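Local coordinates for protein restriction endonuclease AspBHI (Azoarcus sp., PDB 4OC8) that probably binds DNA and cleaves it as a modification-dependent restriction endonuclease, assembling as a tetramer, at residues F300-A304 with R320-I325; Y307-V313 with T335-D340. One frame throughout, in Å; residues are numbered along the deposited sequence.

Interaction 1. Residues F300-A304 with R320-I325; sequences FALEA and RLISRI
Glu-303 and Arg-324 make the central polar contact between a strand and the helix packed on it, a compact example of how charged groups can be matched in a buried interface. Glu-303 OE1 lies 2.7 Å from Arg-324 NH1, and the same oxygen takes a second salt bridge, 2.8 Å from Arg-320 NH1, through its syn lone pair. Each guanidinium turns its own edge to Glu-303 OE1, its plane steep to that of the carboxylate, the planes of Glu-303 and Arg-320 standing 80° apart. The glutamate chain leaves the strand extended, then bends at chi2 (77°), bringing OE1 within range of both arginines.

Arg-324 also reaches the backbone: its NH1 and NH2 close end-on on the single carbonyl oxygen of Leu-302, NH2 to O being 2.6 Å. That oxygen lies in the guanidinium plane, and both nitrogens approach it from the same face of the carbonyl. Arg-324 NE is paired with Asp-282. Arg-320 is similarly occupied, with NE salt-bridged to Asp-278 and NH2 bonded to the carbonyl of Arg-281, so both guanidinium groups are fixed from several directions.

Beside this network, the Ala-301 methyl lies over one face of the Arg-324 guanidinium, offset toward its rim, and also meets Ile-325 CG2 at 3.7 Å and Leu-321 CD1 at 3.8 Å. Glu-303 belongs to a Glu-X-Lys sequence, consistent with the signature of PD-(D/E)XK nucleases.

Helix 315-324 runs nearly antiparallel to strand 294-305, at 163°, as the crossover of a beta-alpha-beta unit. Leu-321 continues across the sheet to Leu-333 of strand 330-335 and Val-354 of strand 354-357, while helix 251-263 packs against Phe-300, Leu-302 and Ala-304.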
ATOM      1  N   PHE A 300      -5.733  -9.735  -3.765  1.00 43.91           N
ATOM      2  CA  PHE A 300      -5.928 -10.321  -2.443  1.00 44.39           C
ATOM      3  C   PHE A 300      -7.258 -11.043  -2.328  1.00 47.72           C
ATOM      4  O   PHE A 300      -8.199 -10.739  -3.048  1.00 45.22           O
ATOM      5  CB  PHE A 300      -5.799  -9.273  -1.335  1.00 37.39           C
ATOM      6  CG  PHE A 300      -6.822  -8.178  -1.408  1.00 38.87           C
ATOM      7  CD1 PHE A 300      -6.618  -7.071  -2.220  1.00 45.25           C
ATOM      8  CD2 PHE A 300      -7.980  -8.245  -0.657  1.00 39.88           C
ATOM      9  CE1 PHE A 300      -7.555  -6.056  -2.288  1.00 45.90           C
ATOM     10  CE2 PHE A 300      -8.924  -7.231  -0.721  1.00 49.37           C
ATOM     11  CZ  PHE A 300      -8.709  -6.135  -1.536  1.00 44.89           C
ATOM     12  N   ALA A 301      -7.331 -12.007  -1.418  1.00 50.23           N
ATOM     13  CA  ALA A 301      -8.585 -12.711  -1.172  1.00 39.18           C
ATOM     14  C   ALA A 301      -9.262 -12.142   0.064  1.00 40.37           C
ATOM     15  O   ALA A 301      -8.613 -11.899   1.073  1.00 42.01           O
ATOM     16  CB  ALA A 301      -8.340 -14.201  -1.009  1.00 42.17           C
ATOM     17  N   LEU A 302     -10.569 -11.929  -0.020  1.00 38.97           N
ATOM     18  CA  LEU A 302     -11.337 -11.392   1.095  1.00 39.12           C
ATOM     19  C   LEU A 302     -12.135 -12.498   1.785  1.00 47.52           C
ATOM     20  O   LEU A 302     -12.680 -13.387   1.130  1.00 46.84           O
ATOM     21  CB  LEU A 302     -12.273 -10.290   0.602  1.00 33.84           C
ATOM     22  CG  LEU A 302     -13.134  -9.578   1.645  1.00 41.33           C
ATOM     23  CD1 LEU A 302     -12.266  -8.918   2.696  1.00 42.59           C
ATOM     24  CD2 LEU A 302     -14.041  -8.552   0.985  1.00 36.64           C
ATOM     25  N   GLU A 303     -12.186 -12.448   3.111  1.00 40.96           N
ATOM     26  CA  GLU A 303     -12.981 -13.389   3.888  1.00 40.65           C
ATOM     27  C   GLU A 303     -13.689 -12.610   4.977  1.00 42.76           C
ATOM     28  O   GLU A 303     -13.050 -11.903   5.752  1.00 45.18           O
ATOM     29  CB  GLU A 303     -12.100 -14.477   4.505  1.00 37.96           C
ATOM     30  CG  GLU A 303     -12.859 -15.484   5.363  1.00 50.26           C
ATOM     31  CD  GLU A 303     -13.623 -16.522   4.545  1.00 59.07           C
ATOM     32  OE1 GLU A 303     -13.096 -16.977   3.505  1.00 50.61           O
ATOM     33  OE2 GLU A 303     -14.750 -16.886   4.945  1.00 61.36           O
ATOM     34  N   ALA A 304     -15.009 -12.721   5.030  1.00 41.64           N
ATOM     35  CA  ALA A 304     -15.785 -11.942   5.987  1.00 40.01           C
ATOM     36  C   ALA A 304     -16.625 -12.837   6.881  1.00 45.11           C
ATOM     37  O   ALA A 304     -17.493 -13.569   6.408  1.00 56.26           O
ATOM     38  CB  ALA A 304     -16.656 -10.941   5.267  1.00 40.87           C
ATOM     39  N   ARG A 320      -9.754 -21.592   5.455  1.00 52.10           N
ATOM     40  CA  ARG A 320     -10.452 -21.290   4.198  1.00 48.33           C
ATOM     41  C   ARG A 320      -9.739 -20.183   3.401  1.00 54.77           C
ATOM     42  O   ARG A 320      -9.415 -20.350   2.212  1.00 58.77           O
ATOM     43  CB  ARG A 320     -11.916 -20.907   4.445  1.00 42.45           C
ATOM     44  CG  ARG A 320     -12.718 -20.748   3.161  1.00 46.04           C
ATOM     45  CD  ARG A 320     -14.205 -20.542   3.420  1.00 45.25           C
ATOM     46  NE  ARG A 320     -14.980 -20.600   2.179  1.00 44.78           N
ATOM     47  CZ  ARG A 320     -15.291 -19.541   1.437  1.00 53.74           C
ATOM     48  NH1 ARG A 320     -14.897 -18.331   1.808  1.00 63.63           N
ATOM     49  NH2 ARG A 320     -15.994 -19.688   0.322  1.00 50.03           N
ATOM     50  N   LEU A 321      -9.483 -19.060   4.070  1.00 49.32           N
ATOM     51  CA  LEU A 321      -8.801 -17.925   3.456  1.00 49.11           C
ATOM     52  C   LEU A 321      -7.383 -18.281   3.005  1.00 45.48           C
ATOM     53  O   LEU A 321      -6.945 -17.885   1.921  1.00 44.41           O
ATOM     54  CB  LEU A 321      -8.771 -16.742   4.427  1.00 45.78           C
ATOM     55  CG  LEU A 321      -7.958 -15.519   3.997  1.00 44.88           C
ATOM     56  CD1 LEU A 321      -8.471 -14.981   2.674  1.00 38.63           C
ATOM     57  CD2 LEU A 321      -7.984 -14.433   5.073  1.00 41.53           C
ATOM     58  N   ILE A 322      -6.675 -19.033   3.843  1.00 36.21           N
ATOM     59  CA  ILE A 322      -5.323 -19.472   3.532  1.00 48.53           C
ATOM     60  C   ILE A 322      -5.330 -20.279   2.243  1.00 52.95           C
ATOM     61  O   ILE A 322      -4.481 -20.085   1.373  1.00 56.14           O
ATOM     62  CB  ILE A 322      -4.732 -20.332   4.668  1.00 53.02           C
ATOM     63  CG1 ILE A 322      -4.638 -19.522   5.958  1.00 51.90           C
ATOM     64  CG2 ILE A 322      -3.355 -20.847   4.290  1.00 45.66           C
ATOM     65  CD1 ILE A 322      -3.747 -18.319   5.845  1.00 54.05           C
ATOM     66  N   SER A 323      -6.302 -21.176   2.117  1.00 52.73           N
ATOM     67  CA  SER A 323      -6.420 -21.982   0.910  1.00 49.31           C
ATOM     68  C   SER A 323      -6.816 -21.114  -0.282  1.00 50.46           C
ATOM     69  O   SER A 323      -6.492 -21.434  -1.427  1.00 49.36           O
ATOM     70  CB  SER A 323      -7.434 -23.107   1.102  1.00 44.15           C
ATOM     71  OG  SER A 323      -8.715 -22.709   0.654  1.00 59.06           O
ATOM     72  N   ARG A 324      -7.512 -20.014  -0.015  1.00 51.78           N
ATOM     73  CA  ARG A 324      -7.888 -19.103  -1.099  1.00 48.58           C
ATOM     74  C   ARG A 324      -6.797 -18.107  -1.518  1.00 57.67           C
ATOM     75  O   ARG A 324      -6.929 -17.454  -2.557  1.00 54.20           O
ATOM     76  CB  ARG A 324      -9.191 -18.367  -0.772  1.00 43.58           C
ATOM     77  CG  ARG A 324     -10.428 -19.233  -0.944  1.00 52.19           C
ATOM     78  CD  ARG A 324     -11.680 -18.549  -0.434  1.00 47.62           C
ATOM     79  NE  ARG A 324     -11.832 -17.209  -0.985  1.00 45.59           N
ATOM     80  CZ  ARG A 324     -12.075 -16.129  -0.253  1.00 45.78           C
ATOM     81  NH1 ARG A 324     -12.202 -16.235   1.063  1.00 46.00           N
ATOM     82  NH2 ARG A 324     -12.195 -14.944  -0.836  1.00 40.49           N
ATOM     83  N   ILE A 325      -5.728 -17.978  -0.732  1.00 55.26           N
ATOM     84  CA  ILE A 325      -4.665 -17.033  -1.097  1.00 57.87           C
ATOM     85  C   ILE A 325      -3.459 -17.690  -1.759  1.00 59.70           C
ATOM     86  O   ILE A 325      -2.404 -17.067  -1.886  1.00 68.16           O
ATOM     87  CB  ILE A 325      -4.164 -16.192   0.103  1.00 50.19           C
ATOM     88  CG1 ILE A 325      -3.493 -17.083   1.147  1.00 45.75           C
ATOM     89  CG2 ILE A 325      -5.298 -15.380   0.710  1.00 45.21           C
ATOM     90  CD1 ILE A 325      -3.068 -16.338   2.370  1.00 40.77           C
TER

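Interaction 2. Residues Y307-V313 with T335-D340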
ATOM      1  N   TYR A 307     -19.687 -12.635  13.068  1.00 52.71           N
ATOM      2  CA  TYR A 307     -19.833 -13.427  14.287  1.00 47.98           C
ATOM      3  C   TYR A 307     -20.229 -12.581  15.492  1.00 52.72           C
ATOM      4  O   TYR A 307     -20.021 -11.366  15.513  1.00 48.19           O
ATOM      5  CB  TYR A 307     -18.519 -14.132  14.628  1.00 33.32           C
ATOM      6  CG  TYR A 307     -18.247 -15.397  13.858  1.00 41.00           C
ATOM      7  CD1 TYR A 307     -18.955 -15.704  12.706  1.00 42.56           C
ATOM      8  CD2 TYR A 307     -17.286 -16.297  14.295  1.00 37.05           C
ATOM      9  CE1 TYR A 307     -18.703 -16.870  12.002  1.00 41.11           C
ATOM     10  CE2 TYR A 307     -17.029 -17.463  13.603  1.00 36.59           C
ATOM     11  CZ  TYR A 307     -17.740 -17.746  12.456  1.00 42.40           C
ATOM     12  OH  TYR A 307     -17.486 -18.911  11.761  1.00 45.50           O
ATOM     13  N   GLY A 308     -20.790 -13.239  16.502  1.00 48.89           N
ATOM     14  CA  GLY A 308     -20.984 -12.618  17.797  1.00 51.19           C
ATOM     15  C   GLY A 308     -19.687 -12.717  18.577  1.00 54.67           C
ATOM     16  O   GLY A 308     -18.867 -13.601  18.311  1.00 45.32           O
ATOM     17  N   ALA A 309     -19.499 -11.817  19.538  1.00 53.38           N
ATOM     18  CA  ALA A 309     -18.261 -11.764  20.310  1.00 46.59           C
ATOM     19  C   ALA A 309     -18.004 -13.049  21.102  1.00 59.48           C
ATOM     20  O   ALA A 309     -16.869 -13.334  21.487  1.00 67.72           O
ATOM     21  CB  ALA A 309     -18.273 -10.566  21.233  1.00 46.42           C
ATOM     22  N   ASN A 310     -19.058 -13.822  21.339  1.00 55.36           N
ATOM     23  CA  ASN A 310     -18.936 -15.084  22.062  1.00 54.77           C
ATOM     24  C   ASN A 310     -18.399 -16.220  21.194  1.00 49.36           C
ATOM     25  O   ASN A 310     -18.055 -17.287  21.699  1.00 56.06           O
ATOM     26  CB  ASN A 310     -20.279 -15.479  22.700  1.00 68.83           C
ATOM     27  CG  ASN A 310     -21.420 -15.560  21.687  1.00 64.34           C
ATOM     28  OD1 ASN A 310     -21.615 -14.657  20.871  1.00 53.10           O
ATOM     29  ND2 ASN A 310     -22.181 -16.647  21.745  1.00 64.33           N
ATOM     30  N   ASN A 311     -18.334 -15.986  19.888  1.00 53.91           N
ATOM     31  CA  ASN A 311     -17.881 -17.003  18.946  1.00 52.21           C
ATOM     32  C   ASN A 311     -16.634 -16.554  18.212  1.00 44.22           C
ATOM     33  O   ASN A 311     -16.688 -15.657  17.374  1.00 55.39           O
ATOM     34  CB  ASN A 311     -18.979 -17.323  17.934  1.00 51.61           C
ATOM     35  CG  ASN A 311     -20.265 -17.757  18.594  1.00 51.39           C
ATOM     36  OD1 ASN A 311     -21.266 -17.041  18.561  1.00 59.40           O
ATOM     37  ND2 ASN A 311     -20.250 -18.937  19.199  1.00 56.06           N
ATOM     38  N   ALA A 312     -15.513 -17.188  18.524  1.00 42.09           N
ATOM     39  CA  ALA A 312     -14.227 -16.789  17.971  1.00 43.69           C
ATOM     40  C   ALA A 312     -14.070 -17.226  16.523  1.00 38.99           C
ATOM     41  O   ALA A 312     -14.754 -18.138  16.062  1.00 44.77           O
ATOM     42  CB  ALA A 312     -13.101 -17.369  18.809  1.00 50.62           C
ATOM     43  N   VAL A 313     -13.167 -16.570  15.805  1.00 38.43           N
ATOM     44  CA  VAL A 313     -12.753 -17.065  14.502  1.00 44.40           C
ATOM     45  C   VAL A 313     -11.582 -18.014  14.715  1.00 45.97           C
ATOM     46  O   VAL A 313     -10.570 -17.647  15.307  1.00 45.90           O
ATOM     47  CB  VAL A 313     -12.370 -15.925  13.545  1.00 41.38           C
ATOM     48  CG1 VAL A 313     -11.630 -16.470  12.336  1.00 36.25           C
ATOM     49  CG2 VAL A 313     -13.620 -15.167  13.112  1.00 43.54           C
ATOM     50  N   THR A 335     -13.899  -9.372  10.503  1.00 38.26           N
ATOM     51  CA  THR A 335     -14.816 -10.045  11.409  1.00 43.53           C
ATOM     52  C   THR A 335     -15.348  -9.109  12.484  1.00 43.37           C
ATOM     53  O   THR A 335     -14.616  -8.268  13.013  1.00 42.67           O
ATOM     54  CB  THR A 335     -14.157 -11.257  12.091  1.00 48.59           C
ATOM     55  OG1 THR A 335     -15.005 -11.726  13.148  1.00 44.74           O
ATOM     56  CG2 THR A 335     -12.805 -10.874  12.669  1.00 41.55           C
ATOM     57  N   THR A 336     -16.628  -9.266  12.803  1.00 38.27           N
ATOM     58  CA  THR A 336     -17.249  -8.508  13.883  1.00 45.49           C
ATOM     59  C   THR A 336     -16.972  -9.157  15.240  1.00 45.90           C
ATOM     60  O   THR A 336     -17.539  -8.762  16.255  1.00 41.26           O
ATOM     61  CB  THR A 336     -18.769  -8.367  13.674  1.00 46.08           C
ATOM     62  OG1 THR A 336     -19.308  -9.607  13.192  1.00 40.14           O
ATOM     63  CG2 THR A 336     -19.060  -7.269  12.665  1.00 42.32           C
ATOM     64  N   SER A 337     -16.098 -10.157  15.247  1.00 42.68           N
ATOM     65  CA  SER A 337     -15.682 -10.803  16.481  1.00 39.91           C
ATOM     66  C   SER A 337     -14.163 -10.794  16.582  1.00 46.32           C
ATOM     67  O   SER A 337     -13.503  -9.955  15.976  1.00 48.06           O
ATOM     68  CB  SER A 337     -16.194 -12.238  16.514  1.00 48.95           C
ATOM     69  OG  SER A 337     -15.691 -12.936  17.636  1.00 52.13           O
ATOM     70  N   TYR A 338     -13.614 -11.733  17.347  1.00 52.54           N
ATOM     71  CA  TYR A 338     -12.167 -11.840  17.510  1.00 40.80           C
ATOM     72  C   TYR A 338     -11.634 -13.163  16.964  1.00 44.90           C
ATOM     73  O   TYR A 338     -12.387 -14.117  16.771  1.00 46.68           O
ATOM     74  CB  TYR A 338     -11.791 -11.709  18.982  1.00 47.09           C
ATOM     75  CG  TYR A 338     -12.033 -12.965  19.795  1.00 54.46           C
ATOM     76  CD1 TYR A 338     -13.319 -13.343  20.163  1.00 51.16           C
ATOM     77  CD2 TYR A 338     -10.973 -13.767  20.204  1.00 49.79           C
ATOM     78  CE1 TYR A 338     -13.545 -14.488  20.907  1.00 52.53           C
ATOM     79  CE2 TYR A 338     -11.190 -14.909  20.949  1.00 61.50           C
ATOM     80  CZ  TYR A 338     -12.475 -15.265  21.301  1.00 63.18           C
ATOM     81  OH  TYR A 338     -12.687 -16.408  22.040  1.00 51.61           O
ATOM     82  N   VAL A 339     -10.331 -13.206  16.709  1.00 48.21           N
ATOM     83  CA  VAL A 339      -9.654 -14.429  16.295  1.00 40.84           C
ATOM     84  C   VAL A 339      -8.968 -15.065  17.504  1.00 48.52           C
ATOM     85  O   VAL A 339      -8.209 -14.394  18.205  1.00 48.84           O
ATOM     86  CB  VAL A 339      -8.597 -14.136  15.222  1.00 35.69           C
ATOM     87  CG1 VAL A 339      -7.881 -15.411  14.820  1.00 40.10           C
ATOM     88  CG2 VAL A 339      -9.240 -13.478  14.018  1.00 36.93           C
ATOM     89  N   ASP A 340      -9.226 -16.349  17.746  1.00 51.90           N
ATOM     90  CA  ASP A 340      -8.708 -17.007  18.950  1.00 54.35           C
ATOM     91  C   ASP A 340      -7.190 -17.171  18.953  1.00 56.73           C
ATOM     92  O   ASP A 340      -6.528 -16.926  17.944  1.00 53.58           O
ATOM     93  CB  ASP A 340      -9.410 -18.349  19.233  1.00 57.66           C
ATOM     94  CG  ASP A 340      -9.039 -19.458  18.242  1.00 65.23           C
ATOM     95  OD1 ASP A 340      -8.036 -19.344  17.503  1.00 63.66           O
ATOM     96  OD2 ASP A 340      -9.765 -20.476  18.217  1.00 62.85           O
TER
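Val-313 is held at both its backbone polar groups: its N donates to Tyr-338 O at 2.7 Å, and its O accepts from Asp-340 N at 3.1 Å. Together they form an isolated bridge with the bonding pattern of parallel strands, centred on Val-313 and Val-339. Two hydroxyls then fasten the beta turn 308-311 and its approach. Ser-337 OG, set opposite its own N and beside its carbonyl carbon (chi1 174°), donates to Asn-311 O at 2.9 Å from above the carbonyl plane. Thr-336 OG1 instead meets Tyr-307 O in the carbonyl plane, on a lone pair, at 3.0 Å. Thr-335 OG1 accepts from Ser-337 N, an ST turn where strand 330-335 ends.

Outside these bonds, the Ala-312 methyl rests over one face of the Tyr-338 ring, and Ala-309 O lies at the ring's edge. Val-313 CG2 touches Thr-335 OG1, the two side chains lying alongside and pointing opposite ways, while Val-313 CB approaches Val-339 CG2 at 4.0 Å.

The paired loops lead into helices 315-324 and 341-349, the second N-capped by Asp-340 through Ala-343 N. Arg-242 of helix 232-244 binds the carbonyls of Tyr-307 and Thr-336, and helix 224-227 packs on Tyr-338.

The two interactions alternate along the chain, in the order 300-304, 307-313, 320-325, 335-340, and their centres lie about 17 Å apart. Strand 294-305 feeds the loop 307-313, helix 315-324 follows, and strand 330-335 ends where 335-340 begins, so one beta-alpha-beta unit carries both. Interaction 1 joins the crossover helix to the sheet; interaction 2 ties together the loops that leave the two parallel strands at their C-terminal ends. The contacts thus lie at the face of the sheet under helix 315-324 and at the loop end of the same unit. Both belong to the restriction endonuclease domain, of PD-(D/E)XK type, so the unit is probably part of the nuclease core.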